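Local structure of ABC transporter substrate-binding protein (Bradyrhizobium japonicum, 4I1D) at residues 16-21 / 100-105; 125-130 / 137-142; 141-146 / 316-321; 257-262 / 272-277. The protein is a periplasmic solute-binding component of an ABC transporter that binds D-malate in the crystal and may bind polyamines such as spermidine or putrescine. One frame throughout, in Å; residues are numbered along the deposited sequence.

In the fold
All four contacts are largely buried, and interaction 1 lies nearest the middle of the chain. Interactions 1 and 4 touch on one side of the chain's centre: the Gln258 amide reaches Tyr102 O, and Ala21 packs on the turn after Asn260. Interactions 2 and 3 lie on the opposite side and share Asn141 and His142, so strand 137-140 and the loop after it tie together helices 124-128 and 309-321. Chemistry differs with place. Interaction 1 is one hydroxyl-amide bond, interaction 2 a guanidinium on a helix-end carbonyl, interaction 3 an indole gripped at its edge and covered on its face, interaction 4 close alanine packing without a hydrogen bond.

Interaction 1 (16-21 / 100-105); sequences AAQTVA and VSYEFY
Within the periplasmic binding-protein fold, helix 12-30 packs beside the long strand 100-112, and the link between Gln18 and Tyr102 joins the two through side chains alone. Tyr102 OH donates to Gln18 OE1 at 2.8 Å; the donor is tilted from the amide's carbonyl plane. The same oxygen lies at the edge of the phenol ring, 3.2 Å from Tyr102 CE2, and amide and ring planes stand 73° apart. Tyr102 reaches the helix because its CG is anti to the backbone N (chi1 -177°), while Gln18 runs out extended beyond CG. Gln18 NE2 is bonded to Ser9 OG, which fixes which way round the amide sits and presents OE1 to the hydroxyl. A phenylalanine at Tyr102 would probably leave Gln18 OE1 without this donor in a buried setting. Tyr102 and Glu103 form a classic beta bulge opposite Thr231 of strand 219-235, and the ring of Tyr102 also packs on Tyr14 and Ile22 of helix 12-30 and on Asp61 of strand 59-63.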
loop_
_atom_site.group_PDB
_atom_site.type_symbol
_atom_site.label_atom_id
_atom_site.label_comp_id
_atom_site.label_asym_id
_atom_site.label_seq_id
_atom_site.Cartn_x
_atom_site.Cartn_y
_atom_site.Cartn_z
ATOM N N ALA A 16 -20.559 34.493 -15.280
ATOM C CA ALA A 16 -21.711 35.385 -15.138
ATOM C C ALA A 16 -21.558 36.570 -16.104
ATOM O O ALA A 16 -22.529 37.044 -16.694
ATOM C CB ALA A 16 -21.853 35.874 -13.707
ATOM N N ALA A 17 -20.325 37.034 -16.263
ATOM C CA ALA A 17 -20.044 38.167 -17.141
ATOM C C ALA A 17 -20.273 37.781 -18.596
ATOM O O ALA A 17 -20.772 38.584 -19.381
ATOM C CB ALA A 17 -18.619 38.652 -16.938
ATOM N N GLN A 18 -19.898 36.550 -18.944
ATOM C CA GLN A 18 -20.109 36.022 -20.284
ATOM C C GLN A 18 -21.585 35.976 -20.598
ATOM O O GLN A 18 -22.006 36.200 -21.735
ATOM C CB GLN A 18 -19.569 34.597 -20.390
ATOM C CG GLN A 18 -18.061 34.473 -20.327
ATOM C CD GLN A 18 -17.661 33.019 -20.349
ATOM O OE1 GLN A 18 -18.015 32.305 -21.277
ATOM N NE2 GLN A 18 -16.969 32.558 -19.302
ATOM N N THR A 19 -22.365 35.644 -19.579
ATOM C CA THR A 19 -23.796 35.484 -19.740
ATOM C C THR A 19 -24.422 36.822 -20.106
ATOM O O THR A 19 -25.193 36.913 -21.062
ATOM C CB THR A 19 -24.427 34.902 -18.461
ATOM O OG1 THR A 19 -23.991 33.545 -18.300
ATOM C CG2 THR A 19 -25.961 34.947 -18.524
ATOM N N VAL A 20 -24.078 37.863 -19.355
ATOM C CA VAL A 20 -24.630 39.184 -19.610
ATOM C C VAL A 20 -24.190 39.723 -20.970
ATOM O O VAL A 20 -25.009 40.194 -21.758
ATOM C CB VAL A 20 -24.200 40.177 -18.537
ATOM C CG1 VAL A 20 -24.707 41.565 -18.886
ATOM C CG2 VAL A 20 -24.734 39.741 -17.188
ATOM N N ALA A 21 -22.892 39.629 -21.238
ATOM C CA ALA A 21 -22.289 40.217 -22.427
ATOM C C ALA A 21 -22.506 39.403 -23.691
ATOM O O ALA A 21 -22.664 39.967 -24.772
ATOM C CB ALA A 21 -20.790 40.404 -22.209
ATOM N N VAL A 100 -11.456 29.402 -31.883
ATOM C CA VAL A 100 -11.384 30.851 -32.067
ATOM C C VAL A 100 -11.144 31.516 -30.722
ATOM O O VAL A 100 -11.804 31.181 -29.739
ATOM C CB VAL A 100 -12.678 31.438 -32.670
ATOM C CG1 VAL A 100 -12.463 32.910 -33.055
ATOM C CG2 VAL A 100 -13.121 30.636 -33.880
ATOM N N SER A 101 -10.207 32.463 -30.684
ATOM C CA SER A 101 -9.903 33.202 -29.454
ATOM C C SER A 101 -11.147 33.882 -28.892
ATOM O O SER A 101 -11.905 34.525 -29.626
ATOM C CB SER A 101 -8.803 34.238 -29.698
ATOM O OG SER A 101 -7.633 33.613 -30.185
ATOM N N TYR A 102 -11.341 33.757 -27.584
ATOM C CA TYR A 102 -12.604 34.164 -26.965
ATOM C C TYR A 102 -12.429 35.340 -26.001
ATOM O O TYR A 102 -13.231 36.266 -25.999
ATOM C CB TYR A 102 -13.220 32.955 -26.274
ATOM C CG TYR A 102 -14.572 33.160 -25.622
ATOM C CD1 TYR A 102 -15.665 33.620 -26.349
ATOM C CD2 TYR A 102 -14.765 32.825 -24.283
ATOM C CE1 TYR A 102 -16.903 33.777 -25.745
ATOM C CE2 TYR A 102 -15.980 32.982 -23.673
ATOM C CZ TYR A 102 -17.051 33.453 -24.405
ATOM O OH TYR A 102 -18.267 33.590 -23.786
ATOM N N GLU A 103 -11.363 35.304 -25.202
ATOM C CA GLU A 103 -11.030 36.391 -24.290
ATOM C C GLU A 103 -9.571 36.282 -23.828
ATOM O O GLU A 103 -9.006 35.186 -23.781
ATOM C CB GLU A 103 -11.963 36.355 -23.080
ATOM C CG GLU A 103 -11.966 35.013 -22.364
ATOM C CD GLU A 103 -10.826 34.863 -21.346
ATOM O OE1 GLU A 103 -10.461 33.714 -21.023
ATOM O OE2 GLU A 103 -10.303 35.884 -20.852
ATOM N N PHE A 104 -8.965 37.414 -23.480
ATOM C CA PHE A 104 -7.593 37.419 -22.991
ATOM C C PHE A 104 -7.540 37.751 -21.508
ATOM O O PHE A 104 -8.256 38.644 -21.044
ATOM C CB PHE A 104 -6.759 38.430 -23.758
ATOM C CG PHE A 104 -6.460 38.025 -25.160
ATOM C CD1 PHE A 104 -7.327 38.359 -26.184
ATOM C CD2 PHE A 104 -5.303 37.315 -25.458
ATOM C CE1 PHE A 104 -7.047 37.994 -27.489
ATOM C CE2 PHE A 104 -5.020 36.939 -26.756
ATOM C CZ PHE A 104 -5.898 37.275 -27.778
ATOM N N TYR A 105 -6.698 37.017 -20.775
ATOM C CA TYR A 105 -6.418 37.295 -19.369
ATOM C C TYR A 105 -4.924 37.249 -19.124
ATOM O O TYR A 105 -4.179 36.718 -19.945
ATOM C CB TYR A 105 -7.108 36.279 -18.463
ATOM C CG TYR A 105 -6.701 34.832 -18.674
ATOM C CD1 TYR A 105 -5.844 34.186 -17.791
ATOM C CD2 TYR A 105 -7.193 34.105 -19.742
ATOM C CE1 TYR A 105 -5.494 32.845 -17.971
ATOM C CE2 TYR A 105 -6.844 32.776 -19.934
ATOM C CZ TYR A 105 -6.001 32.150 -19.047
ATOM O OH TYR A 105 -5.677 30.828 -19.256
#

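Interaction 2 (125-130 / 137-142); sequences VDFWDV and RALRNH
The backbone leaves helix 124-128 at Asp129, the centre of an inverse gamma turn, and returns as strand 137-140, with Phe127 CA and Arg137 CA 8.3 Å apart. Arg137 grips Phe127 O side-on with two nitrogens. NE donates at 2.7 Å to Phe127 O in the carbonyl plane, whereas NH1, 2.9 Å from Phe127 O, comes from above that plane; the oxygen stays close to the guanidinium plane for both. The chain of Arg137 is extended from CG to NE, which carries the group to the helix end. Val130 CG2 covers one face of the guanidinium, 3.8 Å from Arg137 CZ, and NH1 has a further partner in Phe133 O. Apart from this polar grip, Phe127 CZ meets Leu139 CD2 at 3.5 Å, and Trp128 CH2 touches Leu139 CD1 at 4.3 Å. The contact is the packing of a short helix on strand 137-140, which runs between the parallel strands 182-184 and 201-205 of a mixed sheet, as in the alpha/beta lobes of periplasmic binding proteins.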
loop_
_atom_site.group_PDB
_atom_site.type_symbol
_atom_site.label_atom_id
_atom_site.label_comp_id
_atom_site.label_asym_id
_atom_site.label_seq_id
_atom_site.Cartn_x
_atom_site.Cartn_y
_atom_site.Cartn_z
ATOM N N VAL A 125 12.079 39.982 -11.752
ATOM C CA VAL A 125 13.380 40.237 -11.144
ATOM C C VAL A 125 13.181 40.746 -9.709
ATOM O O VAL A 125 13.789 40.236 -8.768
ATOM C CB VAL A 125 14.182 41.251 -11.964
ATOM C CG1 VAL A 125 15.605 41.391 -11.412
ATOM C CG2 VAL A 125 14.202 40.834 -13.424
ATOM N N ASP A 126 12.301 41.730 -9.544
ATOM C CA ASP A 126 11.966 42.232 -8.216
ATOM C C ASP A 126 11.401 41.113 -7.359
ATOM O O ASP A 126 11.794 40.946 -6.211
ATOM C CB ASP A 126 10.958 43.373 -8.306
ATOM C CG ASP A 126 11.523 44.601 -9.015
ATOM O OD1 ASP A 126 12.764 44.750 -9.071
ATOM O OD2 ASP A 126 10.721 45.419 -9.516
ATOM N N PHE A 127 10.483 40.339 -7.931
ATOM C CA PHE A 127 9.856 39.234 -7.210
ATOM C C PHE A 127 10.890 38.270 -6.641
ATOM O O PHE A 127 10.750 37.794 -5.515
ATOM C CB PHE A 127 8.891 38.472 -8.122
ATOM C CG PHE A 127 8.031 37.467 -7.396
ATOM C CD1 PHE A 127 6.763 37.808 -6.956
ATOM C CD2 PHE A 127 8.483 36.179 -7.171
ATOM C CE1 PHE A 127 5.958 36.882 -6.295
ATOM C CE2 PHE A 127 7.680 35.247 -6.508
ATOM C CZ PHE A 127 6.421 35.603 -6.074
ATOM N N TRP A 128 11.923 37.976 -7.427
ATOM C CA TRP A 128 13.013 37.107 -6.983
ATOM C C TRP A 128 13.975 37.804 -6.008
ATOM O O TRP A 128 14.726 37.144 -5.286
ATOM C CB TRP A 128 13.784 36.549 -8.186
ATOM C CG TRP A 128 13.481 35.101 -8.464
ATOM C CD1 TRP A 128 14.293 34.025 -8.201
ATOM C CD2 TRP A 128 12.274 34.560 -9.046
ATOM N NE1 TRP A 128 13.668 32.855 -8.584
ATOM C CE2 TRP A 128 12.434 33.154 -9.110
ATOM C CE3 TRP A 128 11.088 35.127 -9.527
ATOM C CZ2 TRP A 128 11.446 32.307 -9.632
ATOM C CZ3 TRP A 128 10.094 34.274 -10.050
ATOM C CH2 TRP A 128 10.290 32.882 -10.100
ATOM N N ASP A 129 13.947 39.133 -5.969
ATOM C CA ASP A 129 14.887 39.874 -5.106
ATOM C C ASP A 129 14.351 40.032 -3.683
ATOM O O ASP A 129 13.757 41.053 -3.340
ATOM C CB ASP A 129 15.198 41.246 -5.693
ATOM C CG ASP A 129 16.430 41.890 -5.064
ATOM O OD1 ASP A 129 17.091 42.682 -5.770
ATOM O OD2 ASP A 129 16.738 41.604 -3.879
ATOM N N VAL A 130 14.575 39.013 -2.863
ATOM C CA VAL A 130 14.027 38.947 -1.517
ATOM C C VAL A 130 14.632 39.980 -0.579
ATOM O O VAL A 130 13.973 40.446 0.349
ATOM C CB VAL A 130 14.233 37.551 -0.923
ATOM C CG1 VAL A 130 14.146 37.600 0.595
ATOM C CG2 VAL A 130 13.215 36.577 -1.518
ATOM N N ARG A 137 5.409 35.554 -0.004
ATOM C CA ARG A 137 5.234 35.404 -1.441
ATOM C C ARG A 137 4.459 34.134 -1.740
ATOM O O ARG A 137 4.560 33.146 -1.006
ATOM C CB ARG A 137 6.596 35.289 -2.138
ATOM C CG ARG A 137 7.414 36.570 -2.220
ATOM C CD ARG A 137 8.883 36.246 -2.469
ATOM N NE ARG A 137 9.608 37.366 -3.071
ATOM C CZ ARG A 137 10.052 38.426 -2.402
ATOM N NH1 ARG A 137 10.701 39.382 -3.051
ATOM N NH2 ARG A 137 9.848 38.538 -1.089
ATOM N N ALA A 138 3.714 34.155 -2.840
ATOM C CA ALA A 138 2.998 32.970 -3.314
ATOM C C ALA A 138 3.190 32.857 -4.816
ATOM O O ALA A 138 3.321 33.866 -5.517
ATOM C CB ALA A 138 1.517 33.056 -2.978
ATOM N N LEU A 139 3.232 31.621 -5.300
ATOM C CA LEU A 139 3.248 31.355 -6.729
ATOM C C LEU A 139 2.215 30.269 -6.934
ATOM O O LEU A 139 1.770 29.652 -5.963
ATOM C CB LEU A 139 4.634 30.877 -7.202
ATOM C CG LEU A 139 5.784 31.890 -7.287
ATOM C CD1 LEU A 139 7.107 31.195 -7.688
ATOM C CD2 LEU A 139 5.442 33.022 -8.259
ATOM N N ARG A 140 1.823 30.031 -8.179
ATOM C CA ARG A 140 0.842 28.988 -8.462
ATOM C C ARG A 140 1.524 27.624 -8.525
ATOM O O ARG A 140 2.618 27.502 -9.081
ATOM C CB ARG A 140 0.144 29.261 -9.787
ATOM C CG ARG A 140 -0.965 28.245 -10.083
ATOM C CD ARG A 140 -1.613 28.481 -11.441
ATOM N NE ARG A 140 -2.655 27.488 -11.687
ATOM C CZ ARG A 140 -3.079 27.119 -12.893
ATOM N NH1 ARG A 140 -2.542 27.651 -13.985
ATOM N NH2 ARG A 140 -4.036 26.205 -13.005
ATOM N N ASN A 141 0.885 26.605 -7.960
ATOM C CA ASN A 141 1.415 25.241 -8.040
ATOM C C ASN A 141 1.143 24.661 -9.414
ATOM O O ASN A 141 0.310 23.765 -9.566
ATOM C CB ASN A 141 0.803 24.330 -6.966
ATOM C CG ASN A 141 1.558 23.012 -6.814
ATOM O OD1 ASN A 141 2.217 22.537 -7.746
ATOM N ND2 ASN A 141 1.469 22.417 -5.627
ATOM N N HIS A 142 1.850 25.180 -10.414
ATOM C CA HIS A 142 1.586 24.817 -11.798
ATOM C C HIS A 142 2.648 25.399 -12.719
ATOM O O HIS A 142 3.060 26.543 -12.551
ATOM C CB HIS A 142 0.206 25.326 -12.213
ATOM C CG HIS A 142 -0.380 24.592 -13.373
ATOM N ND1 HIS A 142 -0.056 24.886 -14.681
ATOM C CD2 HIS A 142 -1.271 23.572 -13.426
ATOM C CE1 HIS A 142 -0.724 24.081 -15.486
ATOM N NE2 HIS A 142 -1.467 23.275 -14.750
#

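Interaction 3 (141-146 / 316-321); sequences NHPIAT and KRWASF. With ACT (acetate ion), chain S.
The loop that follows strand 137-140 meets the C-terminal helix 309-321 where Pro143 lies over the indole of Trp318, before entering helix 146-153. Pro143 CD sits over the five-membered ring, 3.7 Å from its centroid and 16° off the normal, a CH-pi contact; its nearest ring atom is Trp318 CG. The backbone of His142 and Pro143 continues this cover, while Phe321 CD1 lies on the opposite face. At the edge, Trp318 NE1 donates to Asn141 OD1 at 2.9 Å, a nearly straight bond (167°) that lies in the carbonyl plane of the amide and close to the indole plane. A first torsion of -167° puts Asn141 CG opposite the backbone N and turns the amide back toward the helix. Thr146 CG2 reaches Trp318 CH2 at 3.8 Å, and Thr146 OG1 donates to His142 O at 2.6 Å, bracing the loop internally. A leucine at Trp318 would probably leave Asn141 OD1 without its N-H partner and open a gap under Pro143. On the same helix, Arg317 NE and NH2 hold the two oxygens of an acetate, probably from the crystallisation liquor, and NH2 also bridges to Asp167. The indole is thus fixed by one directional bond at its edge, by Pro143 and backbone on one face and by Phe321 on the other, which would resist its rotation.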
loop_
_atom_site.group_PDB
_atom_site.type_symbol
_atom_site.label_atom_id
_atom_site.label_comp_id
_atom_site.label_asym_id
_atom_site.label_seq_id
_atom_site.Cartn_x
_atom_site.Cartn_y
_atom_site.Cartn_z
ATOM N N ASN A 141 0.885 26.605 -7.960
ATOM C CA ASN A 141 1.415 25.241 -8.040
ATOM C C ASN A 141 1.143 24.661 -9.414
ATOM O O ASN A 141 0.310 23.765 -9.566
ATOM C CB ASN A 141 0.803 24.330 -6.966
ATOM C CG ASN A 141 1.558 23.012 -6.814
ATOM O OD1 ASN A 141 2.217 22.537 -7.746
ATOM N ND2 ASN A 141 1.469 22.417 -5.627
ATOM N N HIS A 142 1.850 25.180 -10.414
ATOM C CA HIS A 142 1.586 24.817 -11.798
ATOM C C HIS A 142 2.648 25.399 -12.719
ATOM O O HIS A 142 3.060 26.543 -12.551
ATOM C CB HIS A 142 0.206 25.326 -12.213
ATOM C CG HIS A 142 -0.380 24.592 -13.373
ATOM N ND1 HIS A 142 -0.056 24.886 -14.681
ATOM C CD2 HIS A 142 -1.271 23.572 -13.426
ATOM C CE1 HIS A 142 -0.724 24.081 -15.486
ATOM N NE2 HIS A 142 -1.467 23.275 -14.750
ATOM N N PRO A 143 3.090 24.611 -13.704
ATOM C CA PRO A 143 4.201 25.051 -14.563
ATOM C C PRO A 143 3.841 26.205 -15.498
ATOM O O PRO A 143 4.693 27.055 -15.756
ATOM C CB PRO A 143 4.561 23.787 -15.357
ATOM C CG PRO A 143 3.312 22.917 -15.285
ATOM C CD PRO A 143 2.694 23.212 -13.952
ATOM N N ILE A 144 2.601 26.252 -15.977
ATOM C CA ILE A 144 2.192 27.273 -16.944
ATOM C C ILE A 144 2.280 28.694 -16.371
ATOM O O ILE A 144 1.779 28.950 -15.282
ATOM C CB ILE A 144 0.763 27.019 -17.426
ATOM C CG1 ILE A 144 0.640 25.595 -17.961
ATOM C CG2 ILE A 144 0.370 28.025 -18.499
ATOM C CD1 ILE A 144 1.336 25.399 -19.259
ATOM N N ALA A 145 2.893 29.605 -17.128
ATOM C CA ALA A 145 3.145 30.992 -16.707
ATOM C C ALA A 145 4.246 31.078 -15.652
ATOM O O ALA A 145 5.052 32.004 -15.665
ATOM C CB ALA A 145 1.870 31.663 -16.197
ATOM N N THR A 146 4.273 30.112 -14.740
ATOM C CA THR A 146 5.299 30.074 -13.700
ATOM C C THR A 146 6.711 29.955 -14.298
ATOM O O THR A 146 7.620 30.712 -13.923
ATOM C CB THR A 146 5.033 28.921 -12.707
ATOM O OG1 THR A 146 3.686 29.007 -12.227
ATOM C CG2 THR A 146 5.993 28.981 -11.522
ATOM N N LYS A 316 5.452 17.340 -17.361
ATOM C CA LYS A 316 5.747 16.116 -16.620
ATOM C C LYS A 316 6.819 16.323 -15.552
ATOM O O LYS A 316 6.862 15.597 -14.560
ATOM C CB LYS A 316 6.135 14.960 -17.562
ATOM C CG LYS A 316 5.012 14.552 -18.513
ATOM C CD LYS A 316 5.027 13.059 -18.855
ATOM C CE LYS A 316 3.789 12.683 -19.690
ATOM N NZ LYS A 316 3.589 11.205 -19.881
ATOM N N ARG A 317 7.689 17.307 -15.749
ATOM C CA ARG A 317 8.761 17.548 -14.783
ATOM C C ARG A 317 8.259 18.260 -13.535
ATOM O O ARG A 317 8.891 18.177 -12.489
ATOM C CB ARG A 317 9.924 18.334 -15.405
ATOM C CG ARG A 317 10.778 17.497 -16.355
ATOM C CD ARG A 317 11.702 18.345 -17.192
ATOM N NE ARG A 317 12.688 19.033 -16.371
ATOM C CZ ARG A 317 13.733 19.692 -16.860
ATOM N NH1 ARG A 317 13.923 19.746 -18.176
ATOM N NH2 ARG A 317 14.587 20.289 -16.033
ATOM N N TRP A 318 7.126 18.955 -13.650
ATOM C CA TRP A 318 6.611 19.738 -12.534
ATOM C C TRP A 318 6.332 18.821 -11.369
ATOM O O TRP A 318 6.669 19.130 -10.230
ATOM C CB TRP A 318 5.318 20.475 -12.901
ATOM C CG TRP A 318 4.932 21.472 -11.855
ATOM C CD1 TRP A 318 3.947 21.346 -10.916
ATOM C CD2 TRP A 318 5.555 22.737 -11.618
ATOM N NE1 TRP A 318 3.908 22.466 -10.118
ATOM C CE2 TRP A 318 4.885 23.336 -10.528
ATOM C CE3 TRP A 318 6.608 23.430 -12.226
ATOM C CZ2 TRP A 318 5.241 24.595 -10.028
ATOM C CZ3 TRP A 318 6.961 24.681 -11.734
ATOM C CH2 TRP A 318 6.278 25.250 -10.646
ATOM N N ALA A 319 5.713 17.688 -11.675
ATOM C CA ALA A 319 5.283 16.746 -10.658
ATOM C C ALA A 319 6.427 16.410 -9.718
ATOM O O ALA A 319 6.260 16.432 -8.503
ATOM C CB ALA A 319 4.713 15.481 -11.302
ATOM N N SER A 320 7.595 16.119 -10.279
ATOM C CA SER A 320 8.743 15.741 -9.461
ATOM C C SER A 320 9.441 16.958 -8.857
ATOM O O SER A 320 10.118 16.859 -7.828
ATOM C CB SER A 320 9.731 14.893 -10.268
ATOM O OG SER A 320 10.358 15.662 -11.277
ATOM N N PHE A 321 9.287 18.110 -9.494
ATOM C CA PHE A 321 9.837 19.338 -8.928
ATOM C C PHE A 321 9.164 19.682 -7.594
ATOM O O PHE A 321 9.818 20.167 -6.685
ATOM C CB PHE A 321 9.715 20.498 -9.913
ATOM C CG PHE A 321 10.055 21.835 -9.318
ATOM C CD1 PHE A 321 9.061 22.768 -9.066
ATOM C CD2 PHE A 321 11.364 22.154 -9.003
ATOM C CE1 PHE A 321 9.369 24.007 -8.525
ATOM C CE2 PHE A 321 11.679 23.390 -8.455
ATOM C CZ PHE A 321 10.685 24.315 -8.214
HETATM C C ACT S . 13.277 18.978 -12.668
HETATM O O ACT S . 12.785 18.196 -13.519
HETATM O OXT ACT S . 14.063 19.862 -13.097
HETATM C CH3 ACT S . 12.945 18.859 -11.206
#

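Interaction 4 (257-262 / 272-277); sequences HQANLP and PKAFET
Gln258 CB meets Ala274 CB at 4.1 Å, the first step of a side chain that then leaves the contact. Beyond CG the chain bends at chi2 (-88°), which brings the amide round to partners outside the two segments. OE1 accepts from Asn271 N, just before segment 272-277, while NE2 donates to Tyr102 O of strand 100-112 and to Ala252 O, so both ends of this buried amide are satisfied. Next to it, the Ala259 methyl lies against Ala274 of the 3-10 segment 272-276 and the Thr277 that follows it. Ala259 CB is 3.7 Å from Ala274 CB and nearer still to Thr277 OG1. Ala274 returns the contact, its CB coming within 3.5 Å of Ala259 N. With methyl groups alone at the meeting point, the two backbones come near, Ala259 CA and Ala274 CA being 4.5 Å apart. No hydrogen bond links the two segments directly. Thr277 OG1 stands between the backbone N and the carbonyl carbon (chi1 57°), folded back toward Ala274 O at a doubtfully short 2.5 Å; the turn rests on the bond from Thr277 N to Ala274 O. Helix 255-260 thus sits between segment 272-277 and helix 12-30, where His257 packs on Pro25 and Ser26 and Asn260 on Ala21; Ala274, for its part, rests on Pro269 of strand 268-269.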
loop_
_atom_site.group_PDB
_atom_site.type_symbol
_atom_site.label_atom_id
_atom_site.label_comp_id
_atom_site.label_asym_id
_atom_site.label_seq_id
_atom_site.Cartn_x
_atom_site.Cartn_y
_atom_site.Cartn_z
ATOM N N HIS A 257 -20.798 42.028 -29.210
ATOM C CA HIS A 257 -20.967 41.141 -28.062
ATOM C C HIS A 257 -19.646 41.054 -27.310
ATOM O O HIS A 257 -19.598 41.145 -26.083
ATOM C CB HIS A 257 -21.412 39.744 -28.505
ATOM C CG HIS A 257 -22.790 39.705 -29.090
ATOM N ND1 HIS A 257 -23.267 38.623 -29.800
ATOM C CD2 HIS A 257 -23.794 40.614 -29.071
ATOM C CE1 HIS A 257 -24.504 38.868 -30.193
ATOM N NE2 HIS A 257 -24.849 40.068 -29.762
ATOM N N GLN A 258 -18.575 40.889 -28.075
ATOM C CA GLN A 258 -17.230 40.810 -27.540
ATOM C C GLN A 258 -16.806 42.094 -26.829
ATOM O O GLN A 258 -16.243 42.043 -25.743
ATOM C CB GLN A 258 -16.256 40.479 -28.672
ATOM C CG GLN A 258 -16.250 39.002 -29.058
ATOM C CD GLN A 258 -15.262 38.212 -28.229
ATOM O OE1 GLN A 258 -14.109 38.620 -28.076
ATOM N NE2 GLN A 258 -15.706 37.081 -27.677
ATOM N N ALA A 259 -17.069 43.244 -27.443
ATOM C CA ALA A 259 -16.722 44.519 -26.831
ATOM C C ALA A 259 -17.478 44.707 -25.514
ATOM O O ALA A 259 -17.062 45.486 -24.659
ATOM C CB ALA A 259 -16.990 45.708 -27.804
ATOM N N ASN A 260 -18.585 43.991 -25.347
ATOM C CA ASN A 260 -19.371 44.124 -24.122
ATOM C C ASN A 260 -18.810 43.338 -22.944
ATOM O O ASN A 260 -19.132 43.627 -21.790
ATOM C CB ASN A 260 -20.835 43.756 -24.352
ATOM C CG ASN A 260 -21.682 44.963 -24.720
ATOM O OD1 ASN A 260 -22.318 45.579 -23.861
ATOM N ND2 ASN A 260 -21.687 45.314 -26.001
ATOM N N LEU A 261 -17.970 42.350 -23.230
ATOM C CA LEU A 261 -17.441 41.493 -22.167
ATOM C C LEU A 261 -16.633 42.265 -21.114
ATOM O O LEU A 261 -16.905 42.147 -19.917
ATOM C CB LEU A 261 -16.630 40.322 -22.733
ATOM C CG LEU A 261 -16.021 39.441 -21.644
ATOM C CD1 LEU A 261 -17.112 38.870 -20.762
ATOM C CD2 LEU A 261 -15.183 38.327 -22.249
ATOM N N PRO A 262 -15.640 43.059 -21.557
ATOM C CA PRO A 262 -14.833 43.882 -20.642
ATOM C C PRO A 262 -15.626 45.000 -19.976
ATOM O O PRO A 262 -15.083 45.751 -19.167
ATOM C CB PRO A 262 -13.766 44.484 -21.561
ATOM C CG PRO A 262 -14.351 44.420 -22.922
ATOM C CD PRO A 262 -15.161 43.159 -22.944
ATOM N N PRO A 272 -10.164 41.232 -31.588
ATOM C CA PRO A 272 -9.602 42.583 -31.518
ATOM C C PRO A 272 -10.472 43.622 -32.236
ATOM O O PRO A 272 -10.315 44.817 -31.970
ATOM C CB PRO A 272 -8.231 42.433 -32.194
ATOM C CG PRO A 272 -8.358 41.213 -33.046
ATOM C CD PRO A 272 -9.271 40.298 -32.292
ATOM N N LYS A 273 -11.373 43.182 -33.111
ATOM C CA LYS A 273 -12.301 44.098 -33.773
ATOM C C LYS A 273 -13.211 44.793 -32.760
ATOM O O LYS A 273 -13.744 45.871 -33.029
ATOM C CB LYS A 273 -13.155 43.375 -34.821
ATOM C CG LYS A 273 -12.419 43.022 -36.105
ATOM C CD LYS A 273 -13.151 43.564 -37.329
ATOM C CE LYS A 273 -12.426 43.190 -38.618
ATOM N NZ LYS A 273 -12.883 44.000 -39.788
ATOM N N ALA A 274 -13.386 44.171 -31.599
ATOM C CA ALA A 274 -14.195 44.760 -30.535
ATOM C C ALA A 274 -13.756 46.186 -30.191
ATOM O O ALA A 274 -14.575 47.018 -29.818
ATOM C CB ALA A 274 -14.140 43.884 -29.294
ATOM N N PHE A 275 -12.459 46.458 -30.311
ATOM C CA PHE A 275 -11.901 47.753 -29.933
ATOM C C PHE A 275 -12.245 48.853 -30.916
ATOM O O PHE A 275 -12.050 50.034 -30.625
ATOM C CB PHE A 275 -10.383 47.673 -29.803
ATOM C CG PHE A 275 -9.918 47.042 -28.534
ATOM C CD1 PHE A 275 -9.234 45.837 -28.556
ATOM C CD2 PHE A 275 -10.156 47.651 -27.316
ATOM C CE1 PHE A 275 -8.792 45.252 -27.385
ATOM C CE2 PHE A 275 -9.718 47.070 -26.138
ATOM C CZ PHE A 275 -9.035 45.867 -26.174
ATOM N N GLU A 276 -12.744 48.463 -32.082
ATOM C CA GLU A 276 -13.135 49.417 -33.107
ATOM C C GLU A 276 -14.631 49.699 -33.057
ATOM O O GLU A 276 -15.155 50.393 -33.928
ATOM C CB GLU A 276 -12.777 48.873 -34.488
ATOM C CG GLU A 276 -11.349 48.372 -34.609
ATOM C CD GLU A 276 -11.204 47.262 -35.636
ATOM O OE1 GLU A 276 -10.075 46.740 -35.793
ATOM O OE2 GLU A 276 -12.221 46.909 -36.280
ATOM N N THR A 277 -15.325 49.159 -32.054
ATOM C CA THR A 277 -16.789 49.263 -32.008
ATOM C C THR A 277 -17.309 50.508 -31.301
ATOM O O THR A 277 -18.457 50.903 -31.502
ATOM C CB THR A 277 -17.437 48.046 -31.316
ATOM O OG1 THR A 277 -16.900 47.916 -29.994
ATOM C CG2 THR A 277 -17.175 46.771 -32.097
#